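Local coordinates for protein extracellular invertase (Aspergillus kawachii, PDB 5XH8) that probably hydrolyses sucrose and related beta-fructofuranosides and transfers fructosyl groups, a reaction that builds fructooligosaccharides such as 1-kestose, at residues Gly37-Pro42 and Val56-Asp61; Val346-Asp351 and Thr369-Arg374. All coordinates share one frame; numbering follows the deposited sequence.

In the fold
Both contacts belong to one mixed sheet of the beta-propeller of this family 32 glycoside hydrolase, in which strands 37-47 and 366-385 run side by side in parallel; their centres lie about 10 Å apart. Contact 1, a hairpin, is partly buried and reaches a glycerol at one end and an acetate at the other, and polar side chains reinforce its backbone bonds. Contact 2, nearer the centre of the chain, is buried and joined by backbone bonds and aliphatic packing, with residues of the C-terminal family region, among them Glu552 and Trp564, beside it. The two meet where Trp347 NE1 bonds Ile39 O, at 2.9 Å, and Ile39 CD1 packs on Leu370 CD2.

Contact 1 of 2, residues Gly37-Pro42 and Val56-Asp61. With ACT (acetate ion), chain I.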
ATOM      1  N   GLY A  37      32.269  -4.966   6.246  1.00 20.67           N
ATOM      2  CA  GLY A  37      31.147  -4.063   6.441  1.00 20.87           C
ATOM      3  C   GLY A  37      30.242  -4.475   7.605  1.00 20.70           C
ATOM      4  O   GLY A  37      30.630  -5.213   8.511  1.00 19.84           O
ATOM      5  N   GLN A  38      29.019  -3.984   7.571  1.00 21.42           N
ATOM      6  CA  GLN A  38      28.144  -4.002   8.748  1.00 21.27           C
ATOM      7  C   GLN A  38      27.130  -5.135   8.622  1.00 21.40           C
ATOM      8  O   GLN A  38      26.620  -5.420   7.521  1.00 20.46           O
ATOM      9  CB  GLN A  38      27.423  -2.644   8.870  1.00 21.49           C
ATOM     10  CG  GLN A  38      26.638  -2.429  10.165  1.00 21.90           C
ATOM     11  CD  GLN A  38      25.177  -2.812  10.065  1.00 22.97           C
ATOM     12  OE1 GLN A  38      24.723  -3.450   9.096  1.00 23.07           O
ATOM     13  NE2 GLN A  38      24.415  -2.412  11.062  1.00 23.61           N
ATOM     14  N   ILE A  39      26.836  -5.738   9.768  1.00 20.99           N
ATOM     15  CA  ILE A  39      25.784  -6.694   9.911  1.00 20.51           C
ATOM     16  C   ILE A  39      24.756  -6.159  10.878  1.00 20.23           C
ATOM     17  O   ILE A  39      25.099  -5.614  11.963  1.00 20.56           O
ATOM     18  CB  ILE A  39      26.312  -8.105  10.303  1.00 21.27           C
ATOM     19  CG1 ILE A  39      25.156  -9.128  10.239  1.00 21.14           C
ATOM     20  CG2 ILE A  39      27.007  -8.098  11.676  1.00 21.52           C
ATOM     21  CD1 ILE A  39      25.560 -10.574  10.435  1.00 21.55           C
ATOM     22  N   GLY A  40      23.487  -6.332  10.483  1.00 19.10           N
ATOM     23  CA  GLY A  40      22.342  -5.988  11.304  1.00 19.68           C
ATOM     24  C   GLY A  40      21.585  -7.254  11.703  1.00 20.48           C
ATOM     25  O   GLY A  40      22.177  -8.313  11.815  1.00 20.27           O
ATOM     26  N   ASP A  41      20.271  -7.122  11.883  1.00 20.62           N
ATOM     27  CA  ASP A  41      19.401  -8.212  12.372  1.00 20.98           C
ATOM     28  C   ASP A  41      19.589  -9.456  11.511  1.00 20.22           C
ATOM     29  O   ASP A  41      19.542  -9.345  10.268  1.00 20.68           O
ATOM     30  CB  ASP A  41      17.914  -7.858  12.240  1.00 21.11           C
ATOM     31  CG  ASP A  41      17.490  -6.640  13.026  1.00 22.35           C
ATOM     32  OD1 ASP A  41      18.353  -5.842  13.437  1.00 22.10           O
ATOM     33  OD2 ASP A  41      16.253  -6.464  13.195  1.00 21.32           O
ATOM     34  N   PRO A  42      19.775 -10.636  12.133  1.00 18.76           N
ATOM     35  CA  PRO A  42      19.654 -11.836  11.332  1.00 19.12           C
ATOM     36  C   PRO A  42      18.173 -12.021  10.922  1.00 19.73           C
ATOM     37  O   PRO A  42      17.286 -11.497  11.582  1.00 19.22           O
ATOM     38  CB  PRO A  42      20.123 -12.936  12.279  1.00 19.42           C
ATOM     39  CG  PRO A  42      19.729 -12.427  13.632  1.00 19.64           C
ATOM     40  CD  PRO A  42      19.957 -10.948  13.563  1.00 19.06           C
ATOM     41  N   VAL A  56      21.355 -19.163   6.218  1.00 22.11           N
ATOM     42  CA  VAL A  56      21.281 -18.075   7.183  1.00 22.72           C
ATOM     43  C   VAL A  56      21.239 -16.721   6.440  1.00 22.30           C
ATOM     44  O   VAL A  56      21.823 -16.576   5.363  1.00 23.79           O
ATOM     45  CB  VAL A  56      22.448 -18.084   8.218  1.00 25.55           C
ATOM     46  CG1 VAL A  56      22.479 -19.382   9.012  1.00 25.98           C
ATOM     47  CG2 VAL A  56      23.793 -17.864   7.549  1.00 26.99           C
ATOM     48  N   GLY A  57      20.576 -15.731   7.020  1.00 20.03           N
ATOM     49  CA  GLY A  57      20.439 -14.409   6.414  1.00 19.93           C
ATOM     50  C   GLY A  57      20.665 -13.349   7.470  1.00 19.02           C
ATOM     51  O   GLY A  57      20.590 -13.629   8.668  1.00 19.77           O
ATOM     52  N   PHE A  58      20.945 -12.139   7.021  1.00 18.89           N
ATOM     53  CA  PHE A  58      21.158 -10.993   7.916  1.00 19.81           C
ATOM     54  C   PHE A  58      21.128  -9.693   7.124  1.00 19.19           C
ATOM     55  O   PHE A  58      21.531  -9.662   5.964  1.00 20.05           O
ATOM     56  CB  PHE A  58      22.477 -11.114   8.715  1.00 19.81           C
ATOM     57  CG  PHE A  58      23.632 -11.594   7.895  1.00 20.29           C
ATOM     58  CD1 PHE A  58      24.349 -10.713   7.103  1.00 21.33           C
ATOM     59  CD2 PHE A  58      23.980 -12.929   7.887  1.00 20.40           C
ATOM     60  CE1 PHE A  58      25.400 -11.169   6.308  1.00 22.79           C
ATOM     61  CE2 PHE A  58      25.024 -13.389   7.113  1.00 20.92           C
ATOM     62  CZ  PHE A  58      25.736 -12.512   6.309  1.00 21.63           C
ATOM     63  N   LEU A  59      20.635  -8.630   7.753  1.00 19.85           N
ATOM     64  CA  LEU A  59      20.759  -7.279   7.191  1.00 20.55           C
ATOM     65  C   LEU A  59      22.237  -6.952   7.024  1.00 19.81           C
ATOM     66  O   LEU A  59      23.057  -7.365   7.839  1.00 19.22           O
ATOM     67  CB  LEU A  59      20.105  -6.243   8.102  1.00 22.89           C
ATOM     68  CG  LEU A  59      18.593  -6.376   8.351  1.00 23.56           C
ATOM     69  CD1 LEU A  59      18.075  -5.105   8.975  1.00 23.49           C
ATOM     70  CD2 LEU A  59      17.835  -6.693   7.072  1.00 25.25           C
ATOM     71  N   HIS A  60      22.575  -6.272   5.928  1.00 20.50           N
ATOM     72  CA  HIS A  60      23.967  -6.005   5.567  1.00 20.38           C
ATOM     73  C   HIS A  60      24.061  -4.581   5.020  1.00 21.20           C
ATOM     74  O   HIS A  60      23.371  -4.211   4.056  1.00 19.77           O
ATOM     75  CB  HIS A  60      24.472  -7.039   4.554  1.00 20.95           C
ATOM     76  CG  HIS A  60      25.906  -6.885   4.173  1.00 21.62           C
ATOM     77  ND1 HIS A  60      26.880  -6.488   5.072  1.00 21.61           N
ATOM     78  CD2 HIS A  60      26.547  -7.124   3.005  1.00 21.02           C
ATOM     79  CE1 HIS A  60      28.053  -6.498   4.474  1.00 20.95           C
ATOM     80  NE2 HIS A  60      27.885  -6.871   3.222  1.00 21.18           N
ATOM     81  N   ASP A  61      24.861  -3.769   5.708  1.00 22.34           N
ATOM     82  CA  ASP A  61      25.172  -2.387   5.310  1.00 22.10           C
ATOM     83  C   ASP A  61      23.947  -1.495   5.159  1.00 22.97           C
ATOM     84  O   ASP A  61      23.944  -0.554   4.374  1.00 23.09           O
ATOM     85  CB  ASP A  61      26.023  -2.404   4.043  1.00 23.10           C
ATOM     86  CG  ASP A  61      27.464  -2.865   4.324  1.00 23.85           C
ATOM     87  OD1 ASP A  61      27.989  -2.512   5.394  1.00 22.89           O
ATOM     88  OD2 ASP A  61      28.060  -3.574   3.495  1.00 24.24           O
TER
HETATM   89  C   ACT I 708      30.227  -7.596   0.868  1.00 45.78           C
HETATM   90  O   ACT I 708      30.623  -7.769   2.079  1.00 33.16           O
HETATM   91  OXT ACT I 708      29.192  -6.930   0.551  1.00 48.95           O
HETATM   92  CH3 ACT I 708      30.942  -8.185  -0.302  1.00 45.10           C
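Ile39 and Phe58 meet on one side of a beta hairpin, strands 37-47 and 54-60 of the propeller, their side chains crossing at about a right angle. Ile39 CG1 stands anti to the backbone N (chi1 -172°), and beyond it CD1 sits over one ring face, offset toward the rim and only 3.3 Å from Phe58 CG: a tight CH-pi contact. His60, on the same side of the sheet, holds its ring so that ND1 donates to Gln38 O at 2.7 Å, almost within the ring plane. Asp61 N reaches that carbonyl from the opposite face of its plane, at 3.0 Å, so two donors grip Gln38 O. The Asp61 side chain also accepts: OD1 takes the N-H of Gln38 at 2.8 Å, the donor lying above the carboxylate plane. A bend at chi2 (-93°) turns CD of Gln38 out of the extended line of its chain. Its OE1 accepts a weak bond from Asp61 N. Further along, a beta bulge shifts the register by one residue. Leu59 faces both Gly40 and Asp41, taking a bond from Gly40 N on its O and giving its own N to Asp41 O, while its CB and CG rest beside the Asp41 backbone. Asp41 OD2 hydrogen-bonds a glycerol, consistent with this end of the hairpin lining the sugar-binding pocket of the family. At the other end His60 NE2 donates to an acetate, 3.0 Å from OXT and more weakly, at 3.1 Å, to the acetate O.

Contact 2 of 2, residues Val346-Asp351 and Thr369-Arg374; sequences VWLSGD and TLLLPR
The indole of Trp347 meets Thr369 and Leu370 obliquely, CD1 lying 3.6 Å from Thr369 O with Leu370 CD2 a little farther off, while Ser349 CA lies over one ring face, 3.6 Å above the plane and offset toward the rim. Trp347 and Leu348 pair antiparallel with Leu370 and Thr369 in the propeller sheet. The guanidinium of Arg374 is likewise met obliquely, its NH1 4.0 Å from Val346 CG2; NH2 forms a salt bridge with Glu552 of the C-terminal family region, NH1 one with Asp313. Leu371 CG, anti to its carbonyl carbon (chi1 -58°), lies 3.6 Å from Val346 O. Of its two methyls, CD1 touches Val346 CG1 and CD2 touches Leu348 CB, both at 3.7 Å. On the face of Leu348 and Thr369, Thr369 CG2 packs beside Leu348 CB, while OG1 donates to Leu370 O within its own segment. Leu348 and Thr369 exchange two backbone bonds, and Leu371 N gives a nearly straight one to Val346 O (N-H...O 176°). Beyond this bond a water links the backbones, accepting from Val346 N at 2.9 Å and donating to Leu372 O at 2.7 Å.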
ATOM      1  N   VAL A 346      21.531 -14.866  17.698  1.00 22.91           N
ATOM      2  CA  VAL A 346      21.418 -13.550  18.303  1.00 22.22           C
ATOM      3  C   VAL A 346      22.378 -12.571  17.611  1.00 22.88           C
ATOM      4  O   VAL A 346      23.482 -12.945  17.263  1.00 22.83           O
ATOM      5  CB  VAL A 346      21.777 -13.633  19.797  1.00 21.74           C
ATOM      6  CG1 VAL A 346      21.746 -12.255  20.469  1.00 22.11           C
ATOM      7  CG2 VAL A 346      20.818 -14.582  20.506  1.00 22.46           C
ATOM      8  N   TRP A 347      21.948 -11.327  17.436  1.00 21.56           N
ATOM      9  CA  TRP A 347      22.795 -10.277  16.878  1.00 22.45           C
ATOM     10  C   TRP A 347      23.588  -9.629  18.003  1.00 21.65           C
ATOM     11  O   TRP A 347      23.023  -9.325  19.047  1.00 22.40           O
ATOM     12  CB  TRP A 347      21.926  -9.199  16.223  1.00 21.73           C
ATOM     13  CG  TRP A 347      22.596  -8.005  15.610  1.00 21.27           C
ATOM     14  CD1 TRP A 347      23.699  -7.996  14.824  1.00 21.10           C
ATOM     15  CD2 TRP A 347      22.155  -6.644  15.699  1.00 21.55           C
ATOM     16  NE1 TRP A 347      23.977  -6.721  14.417  1.00 22.28           N
ATOM     17  CE2 TRP A 347      23.048  -5.867  14.943  1.00 21.89           C
ATOM     18  CE3 TRP A 347      21.091  -6.006  16.354  1.00 21.84           C
ATOM     19  CZ2 TRP A 347      22.914  -4.484  14.812  1.00 21.34           C
ATOM     20  CZ3 TRP A 347      20.961  -4.632  16.231  1.00 22.15           C
ATOM     21  CH2 TRP A 347      21.864  -3.884  15.468  1.00 22.10           C
ATOM     22  N   LEU A 348      24.869  -9.376  17.758  1.00 21.37           N
ATOM     23  CA  LEU A 348      25.694  -8.540  18.638  1.00 21.04           C
ATOM     24  C   LEU A 348      26.073  -7.296  17.854  1.00 21.72           C
ATOM     25  O   LEU A 348      26.994  -7.319  17.019  1.00 21.92           O
ATOM     26  CB  LEU A 348      26.944  -9.298  19.101  1.00 22.30           C
ATOM     27  CG  LEU A 348      27.798  -8.610  20.197  1.00 21.54           C
ATOM     28  CD1 LEU A 348      27.011  -8.554  21.492  1.00 22.32           C
ATOM     29  CD2 LEU A 348      29.145  -9.320  20.416  1.00 22.14           C
ATOM     30  N   SER A 349      25.328  -6.220  18.091  1.00 21.23           N
ATOM     31  CA  SER A 349      25.609  -4.955  17.462  1.00 21.93           C
ATOM     32  C   SER A 349      27.024  -4.491  17.793  1.00 21.55           C
ATOM     33  O   SER A 349      27.454  -4.558  18.957  1.00 20.64           O
ATOM     34  CB  SER A 349      24.622  -3.877  17.926  1.00 22.48           C
ATOM     35  OG  SER A 349      25.073  -2.588  17.517  1.00 22.75           O
ATOM     36  N   GLY A 350      27.733  -4.021  16.777  1.00 22.71           N
ATOM     37  CA  GLY A 350      29.139  -3.635  16.923  1.00 24.52           C
ATOM     38  C   GLY A 350      29.369  -2.243  17.496  1.00 26.02           C
ATOM     39  O   GLY A 350      30.490  -1.939  17.898  1.00 26.46           O
ATOM     40  N   ASP A 351      28.332  -1.390  17.503  1.00 24.90           N
ATOM     41  CA  ASP A 351      28.512   0.021  17.786  1.00 25.44           C
ATOM     42  C   ASP A 351      27.413   0.596  18.691  1.00 25.72           C
ATOM     43  O   ASP A 351      26.982   1.739  18.507  1.00 25.02           O
ATOM     44  CB  ASP A 351      28.607   0.796  16.446  1.00 25.88           C
ATOM     45  CG  ASP A 351      27.375   0.631  15.578  1.00 25.70           C
ATOM     46  OD1 ASP A 351      26.382   0.013  16.027  1.00 24.67           O
ATOM     47  OD2 ASP A 351      27.411   1.094  14.427  1.00 27.73           O
ATOM     48  N   THR A 369      28.544  -8.712  14.626  1.00 21.57           N
ATOM     49  CA  THR A 369      28.584 -10.131  14.338  1.00 21.89           C
ATOM     50  C   THR A 369      27.276 -10.745  14.793  1.00 21.68           C
ATOM     51  O   THR A 369      26.544 -10.119  15.565  1.00 20.98           O
ATOM     52  CB  THR A 369      29.763 -10.809  15.065  1.00 21.74           C
ATOM     53  OG1 THR A 369      29.891 -12.165  14.637  1.00 21.54           O
ATOM     54  CG2 THR A 369      29.574 -10.778  16.572  1.00 22.54           C
ATOM     55  N   LEU A 370      26.979 -11.951  14.294  1.00 21.27           N
ATOM     56  CA  LEU A 370      26.005 -12.798  14.947  1.00 22.03           C
ATOM     57  C   LEU A 370      26.749 -13.598  15.998  1.00 22.80           C
ATOM     58  O   LEU A 370      27.957 -13.874  15.853  1.00 20.91           O
ATOM     59  CB  LEU A 370      25.339 -13.768  13.961  1.00 22.46           C
ATOM     60  CG  LEU A 370      24.605 -13.165  12.768  1.00 22.89           C
ATOM     61  CD1 LEU A 370      23.744 -14.220  12.073  1.00 24.74           C
ATOM     62  CD2 LEU A 370      23.762 -11.978  13.189  1.00 23.05           C
ATOM     63  N   LEU A 371      26.032 -13.978  17.045  1.00 21.69           N
ATOM     64  CA  LEU A 371      26.578 -14.916  18.031  1.00 23.33           C
ATOM     65  C   LEU A 371      26.516 -16.362  17.509  1.00 23.86           C
ATOM     66  O   LEU A 371      25.970 -16.640  16.421  1.00 22.62           O
ATOM     67  CB  LEU A 371      25.844 -14.751  19.354  1.00 23.82           C
ATOM     68  CG  LEU A 371      25.919 -13.326  19.924  1.00 24.24           C
ATOM     69  CD1 LEU A 371      25.218 -13.280  21.277  1.00 26.60           C
ATOM     70  CD2 LEU A 371      27.360 -12.859  20.055  1.00 25.44           C
ATOM     71  N   LEU A 372      27.132 -17.281  18.250  1.00 24.37           N
ATOM     72  CA  LEU A 372      27.150 -18.679  17.862  1.00 23.93           C
ATOM     73  C   LEU A 372      25.690 -19.198  17.740  1.00 22.67           C
ATOM     74  O   LEU A 372      24.829 -18.805  18.524  1.00 21.05           O
ATOM     75  CB  LEU A 372      27.867 -19.532  18.925  1.00 24.62           C
ATOM     76  CG  LEU A 372      29.326 -19.207  19.265  1.00 24.63           C
ATOM     77  CD1 LEU A 372      29.703 -19.965  20.530  1.00 25.22           C
ATOM     78  CD2 LEU A 372      30.221 -19.526  18.078  1.00 25.52           C
ATOM     79  N   PRO A 373      25.420 -20.072  16.764  1.00 21.96           N
ATOM     80  CA  PRO A 373      24.076 -20.637  16.692  1.00 22.30           C
ATOM     81  C   PRO A 373      23.768 -21.353  17.990  1.00 24.26           C
ATOM     82  O   PRO A 373      24.650 -22.065  18.517  1.00 25.76           O
ATOM     83  CB  PRO A 373      24.169 -21.641  15.537  1.00 21.47           C
ATOM     84  CG  PRO A 373      25.631 -21.930  15.375  1.00 22.90           C
ATOM     85  CD  PRO A 373      26.322 -20.653  15.758  1.00 22.17           C
ATOM     86  N   ARG A 374      22.551 -21.176  18.504  1.00 23.88           N
ATOM     87  CA  ARG A 374      22.145 -21.786  19.767  1.00 23.30           C
ATOM     88  C   ARG A 374      20.936 -22.718  19.558  1.00 26.86           C
ATOM     89  O   ARG A 374      19.968 -22.361  18.865  1.00 23.43           O
ATOM     90  CB  ARG A 374      21.805 -20.726  20.794  1.00 24.06           C
ATOM     91  CG  ARG A 374      23.007 -19.920  21.229  1.00 23.36           C
ATOM     92  CD  ARG A 374      22.693 -18.717  22.082  1.00 24.52           C
ATOM     93  NE  ARG A 374      23.950 -18.002  22.344  1.00 24.52           N
ATOM     94  CZ  ARG A 374      24.068 -16.840  22.977  1.00 24.15           C
ATOM     95  NH1 ARG A 374      23.014 -16.190  23.441  1.00 24.54           N
ATOM     96  NH2 ARG A 374      25.275 -16.326  23.141  1.00 25.55           N
TER
HETATM   97  O   HOH W   1      22.766 -17.194  18.955  1.00 22.41           O